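Local coordinates for protein hydrolase, alpha/beta hydrolase FOLD family (PDB 2XMZ) that probably catalyses, as the MenH synthase of menaquinone biosynthesis, the formation of 2-succinyl-6-hydroxy-2,4-cyclohexadiene-1-carboxylate by a lyase reaction on an alpha/beta hydrolase scaffold, at residues 69-72 with 73-77; 157-160 with 161-164; 216-219 with 220-223; 251-254 with 255-258. One frame throughout, in Å; residues are numbered along the deposited sequence.

Contact 1: 69-72 with 73-77; sequences ITTL and LDRIL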
loop_
_atom_site.group_PDB
_atom_site.type_symbol
_atom_site.label_atom_id
_atom_site.label_comp_id
_atom_site.label_asym_id
_atom_site.label_seq_id
_atom_site.Cartn_x
_atom_site.Cartn_y
_atom_site.Cartn_z
ATOM N N ILE A 69 -4.015 -1.306 13.254
ATOM C CA ILE A 69 -3.638 -0.392 12.165
ATOM C C ILE A 69 -4.744 0.638 11.897
ATOM O O ILE A 69 -4.454 1.817 11.663
ATOM C CB ILE A 69 -3.286 -1.149 10.883
ATOM C CG1 ILE A 69 -2.026 -1.980 11.102
ATOM C CG2 ILE A 69 -3.076 -0.175 9.686
ATOM C CD1 ILE A 69 -1.991 -3.205 10.254
ATOM N N THR A 70 -5.998 0.204 11.954
ATOM C CA THR A 70 -7.139 1.132 11.811
ATOM C C THR A 70 -7.109 2.221 12.866
ATOM O O THR A 70 -7.311 3.396 12.541
ATOM C CB THR A 70 -8.453 0.369 11.864
ATOM O OG1 THR A 70 -8.474 -0.495 10.740
ATOM C CG2 THR A 70 -9.700 1.327 11.814
ATOM N N THR A 71 -6.861 1.838 14.125
ATOM C CA THR A 71 -6.737 2.821 15.194
ATOM C C THR A 71 -5.599 3.789 14.939
ATOM O O THR A 71 -5.734 4.993 15.115
ATOM C CB THR A 71 -6.549 2.150 16.560
ATOM O OG1 THR A 71 -7.747 1.443 16.879
ATOM C CG2 THR A 71 -6.269 3.191 17.659
ATOM N N LEU A 72 -4.463 3.236 14.551
ATOM C CA LEU A 72 -3.315 4.012 14.161
ATOM C C LEU A 72 -3.692 5.078 13.145
ATOM O O LEU A 72 -3.357 6.271 13.305
ATOM C CB LEU A 72 -2.289 3.051 13.552
ATOM C CG LEU A 72 -0.871 3.473 13.239
ATOM C CD1 LEU A 72 -0.013 2.191 13.207
ATOM C CD2 LEU A 72 -0.788 4.237 11.891
ATOM N N LEU A 73 -4.387 4.645 12.100
ATOM C CA LEU A 73 -4.797 5.554 11.041
ATOM C C LEU A 73 -5.885 6.526 11.502
ATOM O O LEU A 73 -5.839 7.698 11.141
ATOM C CB LEU A 73 -5.251 4.794 9.790
ATOM C CG LEU A 73 -4.279 3.841 9.092
ATOM C CD1 LEU A 73 -4.904 3.388 7.749
ATOM C CD2 LEU A 73 -2.910 4.462 8.854
ATOM N N ASP A 74 -6.853 6.048 12.288
ATOM C CA ASP A 74 -7.894 6.927 12.868
ATOM C C ASP A 74 -7.245 8.150 13.544
ATOM O O ASP A 74 -7.673 9.295 13.368
ATOM C CB ASP A 74 -8.723 6.186 13.932
ATOM C CG ASP A 74 -9.692 5.148 13.356
ATOM O OD1 ASP A 74 -10.082 5.164 12.157
ATOM O OD2 ASP A 74 -10.113 4.303 14.162
ATOM N N ARG A 75 -6.183 7.881 14.292
ATOM C CA ARG A 75 -5.508 8.880 15.094
ATOM C C ARG A 75 -4.829 9.922 14.244
ATOM O O ARG A 75 -4.818 11.098 14.594
ATOM C CB ARG A 75 -4.512 8.212 16.038
ATOM C CG ARG A 75 -5.204 7.499 17.168
ATOM C CD ARG A 75 -4.213 6.687 17.964
ATOM N NE ARG A 75 -4.856 5.996 19.074
ATOM C CZ ARG A 75 -4.212 5.207 19.927
ATOM N NH1 ARG A 75 -2.905 5.031 19.809
ATOM N NH2 ARG A 75 -4.867 4.605 20.900
ATOM N N ILE A 76 -4.278 9.495 13.118
ATOM C CA ILE A 76 -3.654 10.446 12.211
ATOM C C ILE A 76 -4.726 11.233 11.500
ATOM O O ILE A 76 -4.716 12.473 11.519
ATOM C CB ILE A 76 -2.764 9.748 11.165
ATOM C CG1 ILE A 76 -1.474 9.280 11.841
ATOM C CG2 ILE A 76 -2.469 10.719 10.011
ATOM C CD1 ILE A 76 -0.744 8.157 11.095
ATOM N N LEU A 77 -5.661 10.495 10.888
ATOM C CA LEU A 77 -6.685 11.096 10.038
ATOM C C LEU A 77 -7.659 12.019 10.753
ATOM O O LEU A 77 -8.207 12.928 10.134
ATOM C CB LEU A 77 -7.419 10.014 9.237
ATOM C CG LEU A 77 -6.475 9.241 8.294
ATOM C CD1 LEU A 77 -7.231 8.156 7.558
ATOM C CD2 LEU A 77 -5.749 10.181 7.297
#
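Leu72 and Ile76, one turn apart on helix 66-77, meet through their outermost methyls, Leu72 CD2 lying 4.0 Å from Ile76 CD1. The same Leu72 CD2 also has Leu73 CD2 at 3.7 Å, so a single methyl sits between the ends of Leu73 and Ile76. Leu73 in turn leans back along the helix: with CG anti to its own carbonyl carbon (chi1 -59°), the branch point CG comes to 4.2 Å from Ile69 CG2 and settles close over the carbonyl oxygen of Ile69. Ile69, Leu72, Leu73 and Ile76 thus make a nearly continuous apolar ridge. In this alpha/beta hydrolase fold the ridge faces the central sheet, Leu72, Leu73 and Ile76 packing on Ile48 of strand 44-48, while Ile69 and Leu73 reach Val96 of helix 92-103. Round the helix the side chains turn polar. Thr71 puts its methyl, not its hydroxyl, toward Arg75: CG2 sits 3.3 Å above one face of the guanidinium, off toward the rim, and 3.4 Å from Arg75 NE, the arginine chain, extended from CG to NE, carrying the guanidinium past the methyl. Thr71 OG1 goes the other way, to the backbone oxygen of Asp67. Thr70 repeats the pattern, its CG2 standing 3.8 Å from Asp74 OD2, with OG1 bonded to Phe66 O. Both carboxylate oxygens of Asp74 are taken up beyond the helix, OD1 by Tyr100 OH and OD2 by His105 ND1. The i to i+4 backbone bonds end in a weak one, Ile76 N to Leu72 O.

Contact 2: 157-160 with 161-164; sequences LFQS and QLEL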
loop_
_atom_site.group_PDB
_atom_site.type_symbol
_atom_site.label_atom_id
_atom_site.label_comp_id
_atom_site.label_asym_id
_atom_site.label_seq_id
_atom_site.Cartn_x
_atom_site.Cartn_y
_atom_site.Cartn_z
ATOM N N LEU A 157 6.880 -12.313 -8.924
ATOM C CA LEU A 157 6.133 -11.083 -8.756
ATOM C C LEU A 157 6.961 -9.862 -9.154
ATOM O O LEU A 157 6.419 -8.891 -9.682
ATOM C CB LEU A 157 5.676 -10.943 -7.300
ATOM C CG LEU A 157 4.693 -9.822 -6.949
ATOM C CD1 LEU A 157 3.455 -9.903 -7.832
ATOM C CD2 LEU A 157 4.330 -9.910 -5.467
ATOM N N PHE A 158 8.273 -9.929 -8.910
ATOM C CA PHE A 158 9.153 -8.794 -9.133
ATOM C C PHE A 158 10.046 -8.888 -10.362
ATOM O O PHE A 158 10.940 -8.065 -10.535
ATOM C CB PHE A 158 10.002 -8.552 -7.893
ATOM C CG PHE A 158 9.197 -8.306 -6.667
ATOM C CD1 PHE A 158 8.361 -7.198 -6.588
ATOM C CD2 PHE A 158 9.273 -9.188 -5.584
ATOM C CE1 PHE A 158 7.599 -6.958 -5.428
ATOM C CE2 PHE A 158 8.520 -8.977 -4.439
ATOM C CZ PHE A 158 7.677 -7.849 -4.361
ATOM N N GLN A 159 9.795 -9.873 -11.225
ATOM C CA GLN A 159 10.653 -10.106 -12.385
ATOM C C GLN A 159 10.844 -8.844 -13.242
ATOM O O GLN A 159 11.945 -8.571 -13.723
ATOM C CB GLN A 159 10.106 -11.268 -13.226
ATOM C CG GLN A 159 11.003 -11.697 -14.345
ATOM C CD GLN A 159 10.492 -12.924 -15.072
ATOM O OE1 GLN A 159 11.199 -13.500 -15.910
ATOM N NE2 GLN A 159 9.264 -13.340 -14.756
ATOM N N SER A 160 9.775 -8.064 -13.400
ATOM C CA SER A 160 9.813 -6.849 -14.211
ATOM C C SER A 160 10.814 -5.815 -13.669
ATOM O O SER A 160 11.308 -4.985 -14.424
ATOM C CB SER A 160 8.427 -6.214 -14.304
ATOM O OG SER A 160 8.072 -5.668 -13.043
ATOM N N GLN A 161 11.129 -5.887 -12.380
ATOM C CA GLN A 161 12.113 -4.957 -11.800
ATOM C C GLN A 161 13.538 -5.175 -12.302
ATOM O O GLN A 161 14.344 -4.244 -12.297
ATOM C CB GLN A 161 12.089 -5.003 -10.272
ATOM C CG GLN A 161 10.779 -4.492 -9.682
ATOM C CD GLN A 161 10.812 -4.355 -8.181
ATOM O OE1 GLN A 161 11.845 -4.610 -7.532
ATOM N NE2 GLN A 161 9.682 -3.931 -7.606
ATOM N N LEU A 162 13.845 -6.401 -12.737
ATOM C CA LEU A 162 15.195 -6.747 -13.199
ATOM C C LEU A 162 15.567 -5.938 -14.442
ATOM O O LEU A 162 16.737 -5.871 -14.842
ATOM C CB LEU A 162 15.305 -8.248 -13.489
ATOM C CG LEU A 162 15.008 -9.202 -12.330
ATOM C CD1 LEU A 162 14.646 -10.580 -12.880
ATOM C CD2 LEU A 162 16.181 -9.289 -11.336
ATOM N N GLU A 163 14.550 -5.307 -15.015
ATOM C CA GLU A 163 14.692 -4.472 -16.191
ATOM C C GLU A 163 14.834 -2.973 -15.869
ATOM O O GLU A 163 15.076 -2.166 -16.769
ATOM C CB GLU A 163 13.497 -4.707 -17.129
ATOM C CG GLU A 163 13.583 -6.013 -17.923
ATOM C CD GLU A 163 14.628 -5.948 -19.014
ATOM O OE1 GLU A 163 15.843 -6.078 -18.713
ATOM O OE2 GLU A 163 14.232 -5.764 -20.185
ATOM N N LEU A 164 14.687 -2.607 -14.601
ATOM C CA LEU A 164 14.753 -1.201 -14.191
ATOM C C LEU A 164 16.169 -0.643 -14.261
ATOM O O LEU A 164 17.129 -1.416 -14.284
ATOM C CB LEU A 164 14.168 -1.020 -12.783
ATOM C CG LEU A 164 12.646 -1.170 -12.747
ATOM C CD1 LEU A 164 12.121 -1.215 -11.329
ATOM C CD2 LEU A 164 11.927 -0.097 -13.590
#
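Residues 159 to 163 wind as a short 3-10 helix, with hydrogen bonds from Gln161 N to Phe158 O (2.9 Å) and from Leu162 N to Gln159 O (3.0 Å). This tight i to i+3 winding sets Phe158 and Gln161 side by side, pointing the same way, and brings Gln161 CB to 3.3 Å from Phe158 O. Gln161 NE2 lies 3.7 Å from Phe158 CD1, with the amide turned 46° against the ring, an oblique approach. The extended chain of Gln161 starts with CG anti to the carbonyl carbon (chi1 -66°), a course that takes the amide past the Phe158 ring. The segment joins helices 145-152 and 166-177, probably part of the cap region that alpha/beta hydrolases insert over the core. There Phe158 has its ring against Trp152 and makes a cation-pi contact with Arg176, whose side chain Gln161 also touches. On another side of the turn Leu162 folds back over the backbone, its CG 3.4 Å from Gln159 O, while Leu162 CD1 brushes Gln159 CG at 4.1 Å. Ser160 OG turns out of the turn to Glu250 OE2, a hydrogen bond to helix 247-250.

Contact 3: 216-219 with 220-223; sequences EYDE and KFVQ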
loop_
_atom_site.group_PDB
_atom_site.type_symbol
_atom_site.label_atom_id
_atom_site.label_comp_id
_atom_site.label_asym_id
_atom_site.label_seq_id
_atom_site.Cartn_x
_atom_site.Cartn_y
_atom_site.Cartn_z
ATOM N N GLU A 216 0.243 -4.232 -16.205
ATOM C CA GLU A 216 -0.084 -5.167 -17.276
ATOM C C GLU A 216 0.710 -6.482 -17.231
ATOM O O GLU A 216 0.147 -7.545 -17.490
ATOM C CB GLU A 216 0.070 -4.438 -18.596
ATOM C CG GLU A 216 0.327 -5.283 -19.805
ATOM C CD GLU A 216 0.255 -4.457 -21.049
ATOM O OE1 GLU A 216 -0.884 -4.259 -21.534
ATOM O OE2 GLU A 216 1.323 -4.000 -21.519
ATOM N N TYR A 217 1.995 -6.403 -16.854
ATOM C CA TYR A 217 2.833 -7.601 -16.689
ATOM C C TYR A 217 2.453 -8.401 -15.447
ATOM O O TYR A 217 2.858 -9.541 -15.298
ATOM C CB TYR A 217 4.321 -7.248 -16.598
ATOM C CG TYR A 217 4.885 -6.604 -17.839
ATOM C CD1 TYR A 217 4.290 -6.787 -19.081
ATOM C CD2 TYR A 217 6.030 -5.816 -17.766
ATOM C CE1 TYR A 217 4.806 -6.182 -20.214
ATOM C CE2 TYR A 217 6.559 -5.223 -18.895
ATOM C CZ TYR A 217 5.947 -5.402 -20.110
ATOM O OH TYR A 217 6.487 -4.796 -21.222
ATOM N N ASP A 218 1.686 -7.798 -14.552
ATOM C CA ASP A 218 1.401 -8.415 -13.276
ATOM C C ASP A 218 0.006 -9.087 -13.360
ATOM O O ASP A 218 -0.990 -8.630 -12.785
ATOM C CB ASP A 218 1.556 -7.343 -12.178
ATOM C CG ASP A 218 1.323 -7.867 -10.791
ATOM O OD1 ASP A 218 1.285 -9.101 -10.589
ATOM O OD2 ASP A 218 1.116 -7.013 -9.895
ATOM N N GLU A 219 -0.034 -10.204 -14.077
ATOM C CA GLU A 219 -1.279 -10.916 -14.387
ATOM C C GLU A 219 -2.172 -11.156 -13.166
ATOM O O GLU A 219 -3.365 -10.889 -13.212
ATOM C CB GLU A 219 -0.973 -12.244 -15.097
ATOM C CG GLU A 219 -0.108 -13.259 -14.284
ATOM C CD GLU A 219 1.191 -12.686 -13.682
ATOM O OE1 GLU A 219 2.143 -12.368 -14.430
ATOM O OE2 GLU A 219 1.266 -12.575 -12.446
ATOM N N LYS A 220 -1.578 -11.634 -12.076
ATOM C CA LYS A 220 -2.339 -11.990 -10.895
ATOM C C LYS A 220 -3.064 -10.775 -10.353
ATOM O O LYS A 220 -4.240 -10.852 -10.022
ATOM C CB LYS A 220 -1.431 -12.596 -9.819
ATOM C CG LYS A 220 -2.110 -12.817 -8.459
ATOM C CD LYS A 220 -1.090 -13.300 -7.406
ATOM C CE LYS A 220 -1.664 -13.214 -6.000
ATOM N NZ LYS A 220 -0.578 -13.352 -4.978
ATOM N N PHE A 221 -2.361 -9.655 -10.244
ATOM C CA PHE A 221 -3.004 -8.479 -9.686
ATOM C C PHE A 221 -3.919 -7.748 -10.691
ATOM O O PHE A 221 -4.875 -7.083 -10.284
ATOM C CB PHE A 221 -1.995 -7.599 -8.939
ATOM C CG PHE A 221 -1.555 -8.206 -7.628
ATOM C CD1 PHE A 221 -0.502 -9.133 -7.588
ATOM C CD2 PHE A 221 -2.231 -7.909 -6.445
ATOM C CE1 PHE A 221 -0.115 -9.717 -6.394
ATOM C CE2 PHE A 221 -1.849 -8.477 -5.243
ATOM C CZ PHE A 221 -0.777 -9.395 -5.215
ATOM N N VAL A 222 -3.655 -7.907 -11.988
ATOM C CA VAL A 222 -4.611 -7.462 -13.024
ATOM C C VAL A 222 -5.957 -8.190 -12.850
ATOM O O VAL A 222 -7.030 -7.570 -12.869
ATOM C CB VAL A 222 -4.053 -7.698 -14.459
ATOM C CG1 VAL A 222 -5.141 -7.542 -15.544
ATOM C CG2 VAL A 222 -2.880 -6.754 -14.729
ATOM N N GLN A 223 -5.903 -9.511 -12.674
ATOM C CA GLN A 223 -7.150 -10.277 -12.544
ATOM C C GLN A 223 -7.844 -9.847 -11.273
ATOM O O GLN A 223 -9.037 -9.668 -11.259
ATOM C CB GLN A 223 -6.893 -11.781 -12.570
ATOM C CG GLN A 223 -6.457 -12.251 -13.940
ATOM C CD GLN A 223 -5.832 -13.627 -13.929
ATOM O OE1 GLN A 223 -5.569 -14.199 -14.989
ATOM N NE2 GLN A 223 -5.584 -14.167 -12.732
#
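With CG anti to the backbone N (chi1 -178°), Asp218 swings its carboxylate forward over the first turn of helix 219-231, and Phe221, whose CG lies beside its own backbone N (chi1 -72°), turns its ring to meet it. The two side chains cross obliquely, the carboxylate plane 48° from that of the ring. Both oxygens flank Phe221 CD1, Asp218 OD1 and Asp218 OD2 each 3.5 Å from it. Asp218 OD1 lies in the ring plane at the edge, where a C-H points rather than the pi cloud; Asp218 OD2 also reaches the stem, 3.3 Å from Phe221 CB. Asp218 holds the N-cap position as well, and its carbonyl O accepts from Val222 N at 2.9 Å. Val222 CG2 packs 3.3 Å from Asp218 O. One residue on, Glu219 is bent back on itself, and its OE2 takes Lys220 N at 3.0 Å from above the carboxylate plane; this is seen in the one conformer given of two, so it is doubtful as a lasting bond. The next turn closes with Gln223 N on Glu219 O at 2.9 Å. OD2 of Asp218 has its strongest partner in His245 ND1, and the Phe221 ring meets His245 edge-to-face, so the phenyl touches both members of the pair. Asp218, His245 and Ser91 are arranged like the catalytic triad of alpha/beta hydrolases, consistent with the acid following strand 210-215 in this fold. The chemistry suggests a carboxylate with the Phe221 edge beside it and OD2 bonded to His245 ND1, which would be expected to restrict its rotation.

Contact 4: 251-254 with 255-258; sequences DSDE and FDTM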
loop_
_atom_site.group_PDB
_atom_site.type_symbol
_atom_site.label_atom_id
_atom_site.label_comp_id
_atom_site.label_asym_id
_atom_site.label_seq_id
_atom_site.Cartn_x
_atom_site.Cartn_y
_atom_site.Cartn_z
ATOM N N ASP A 251 6.872 3.070 -13.887
ATOM C CA ASP A 251 6.437 4.200 -14.700
ATOM C C ASP A 251 5.838 5.283 -13.803
ATOM O O ASP A 251 4.599 5.420 -13.713
ATOM C CB ASP A 251 5.413 3.761 -15.734
ATOM C CG ASP A 251 5.266 4.768 -16.864
ATOM O OD1 ASP A 251 5.718 5.931 -16.698
ATOM O OD2 ASP A 251 4.708 4.387 -17.920
ATOM N N SER A 252 6.721 6.033 -13.148
ATOM C CA SER A 252 6.333 7.063 -12.177
ATOM C C SER A 252 5.475 8.162 -12.794
ATOM O O SER A 252 4.537 8.640 -12.168
ATOM C CB SER A 252 7.560 7.673 -11.469
ATOM O OG SER A 252 8.326 6.697 -10.785
ATOM N N ASP A 253 5.785 8.561 -14.015
ATOM C CA ASP A 253 5.048 9.654 -14.643
ATOM C C ASP A 253 3.608 9.291 -14.994
ATOM O O ASP A 253 2.678 10.040 -14.682
ATOM C CB ASP A 253 5.802 10.169 -15.861
ATOM C CG ASP A 253 7.035 10.957 -15.471
ATOM O OD1 ASP A 253 7.062 11.504 -14.341
ATOM O OD2 ASP A 253 7.979 11.017 -16.277
ATOM N N GLU A 254 3.432 8.149 -15.650
ATOM C CA GLU A 254 2.098 7.652 -15.946
ATOM C C GLU A 254 1.334 7.454 -14.636
ATOM O O GLU A 254 0.187 7.885 -14.513
ATOM C CB GLU A 254 2.176 6.358 -16.767
ATOM C CG GLU A 254 0.851 5.782 -17.237
ATOM C CD GLU A 254 0.141 6.654 -18.240
ATOM O OE1 GLU A 254 0.801 7.520 -18.871
ATOM O OE2 GLU A 254 -1.087 6.477 -18.388
ATOM N N PHE A 255 1.981 6.822 -13.658
ATOM C CA PHE A 255 1.400 6.660 -12.323
ATOM C C PHE A 255 0.911 8.021 -11.795
ATOM O O PHE A 255 -0.244 8.142 -11.377
ATOM C CB PHE A 255 2.405 6.012 -11.351
ATOM C CG PHE A 255 1.962 6.036 -9.912
ATOM C CD1 PHE A 255 1.145 5.027 -9.395
ATOM C CD2 PHE A 255 2.347 7.079 -9.077
ATOM C CE1 PHE A 255 0.726 5.059 -8.056
ATOM C CE2 PHE A 255 1.935 7.121 -7.747
ATOM C CZ PHE A 255 1.119 6.110 -7.235
ATOM N N ASP A 256 1.784 9.027 -11.824
ATOM C CA ASP A 256 1.435 10.379 -11.370
ATOM C C ASP A 256 0.271 10.996 -12.152
ATOM O O ASP A 256 -0.657 11.561 -11.561
ATOM C CB ASP A 256 2.648 11.307 -11.434
ATOM C CG ASP A 256 3.670 11.012 -10.356
ATOM O OD1 ASP A 256 3.321 10.310 -9.387
ATOM O OD2 ASP A 256 4.816 11.499 -10.480
ATOM N N THR A 257 0.332 10.869 -13.477
ATOM C CA THR A 257 -0.705 11.379 -14.374
ATOM C C THR A 257 -2.065 10.755 -14.057
ATOM O O THR A 257 -3.065 11.471 -13.987
ATOM C CB THR A 257 -0.341 11.099 -15.834
ATOM O OG1 THR A 257 0.929 11.692 -16.118
ATOM C CG2 THR A 257 -1.401 11.660 -16.791
ATOM N N MET A 258 -2.091 9.432 -13.859
ATOM C CA MET A 258 -3.333 8.736 -13.511
ATOM C C MET A 258 -3.925 9.240 -12.199
ATOM O O MET A 258 -5.135 9.421 -12.098
ATOM C CB MET A 258 -3.162 7.213 -13.459
ATOM C CG MET A 258 -2.923 6.495 -14.800
ATOM S SD MET A 258 -4.147 6.755 -16.110
ATOM C CE MET A 258 -3.509 8.235 -16.919
HETATM O O HOH W 1 5.249 12.868 -12.827
#
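Thr257 and Asp253 are tied by two hydrogen bonds to one acceptor: Asp253 O takes Thr257 N at 2.8 Å and also Thr257 OG1 at 2.8 Å, the hydroxyl arriving 42° above the carbonyl plane. The other backbone bonds run i to i+4, from Phe255 N to Met258 N. At the helix start, Asp251 is the N-cap, its OD1 accepting weakly from Glu254 N at 3.4 Å. Among charged groups, Asp253 OD1 and Asp256 OD2 lie 4.5 Å apart, and a water donates to both, 2.7 Å from Asp253 OD1 and 2.8 Å from Asp256 OD2. Asp256 OD1 meanwhile bonds His35 ND1. Van der Waals packing comes from Met258, whose doubly bent chain carries CE to 3.3 Å from Glu254 OE2; both residues pack on Ile240 of strand 235-240, Met258 also on Lys238. Phe255, with CG anti to the backbone N (chi1 170°), sends its ring away from the helix into an aromatic cluster of His35, Phe88 and His248. This helix start thus lies against the core of the alpha/beta hydrolase fold; the bridging water and histidine, with Lys38 NZ in a long, weak ion pair to Asp256 OD2, would be expected to ease the repulsion of the two carboxylates.

Contacts 2 and 3 are neighbours, centres about 14 Å apart: Leu157 CD1 of contact 2 packs 3.6 Å from Asp218 OD1 and 3.9 Å from Phe221 CE1 of contact 3, so the turn between what are probably cap helices lies directly against the acid of the probable Ser91-His245-Asp218 triad. Leu157 also touches His245. Contact 4 begins six residues after His245; its centre lies about 17 Å from that of contact 3 and about 18 Å from that of contact 2, touching neither. Helix 247-250, just before it, meets contact 2 where Leu164 packs on Val249. Contact 1 sits across the chain's centre, its centre about 28 to 33 Å from the others, on a helix remote from these three.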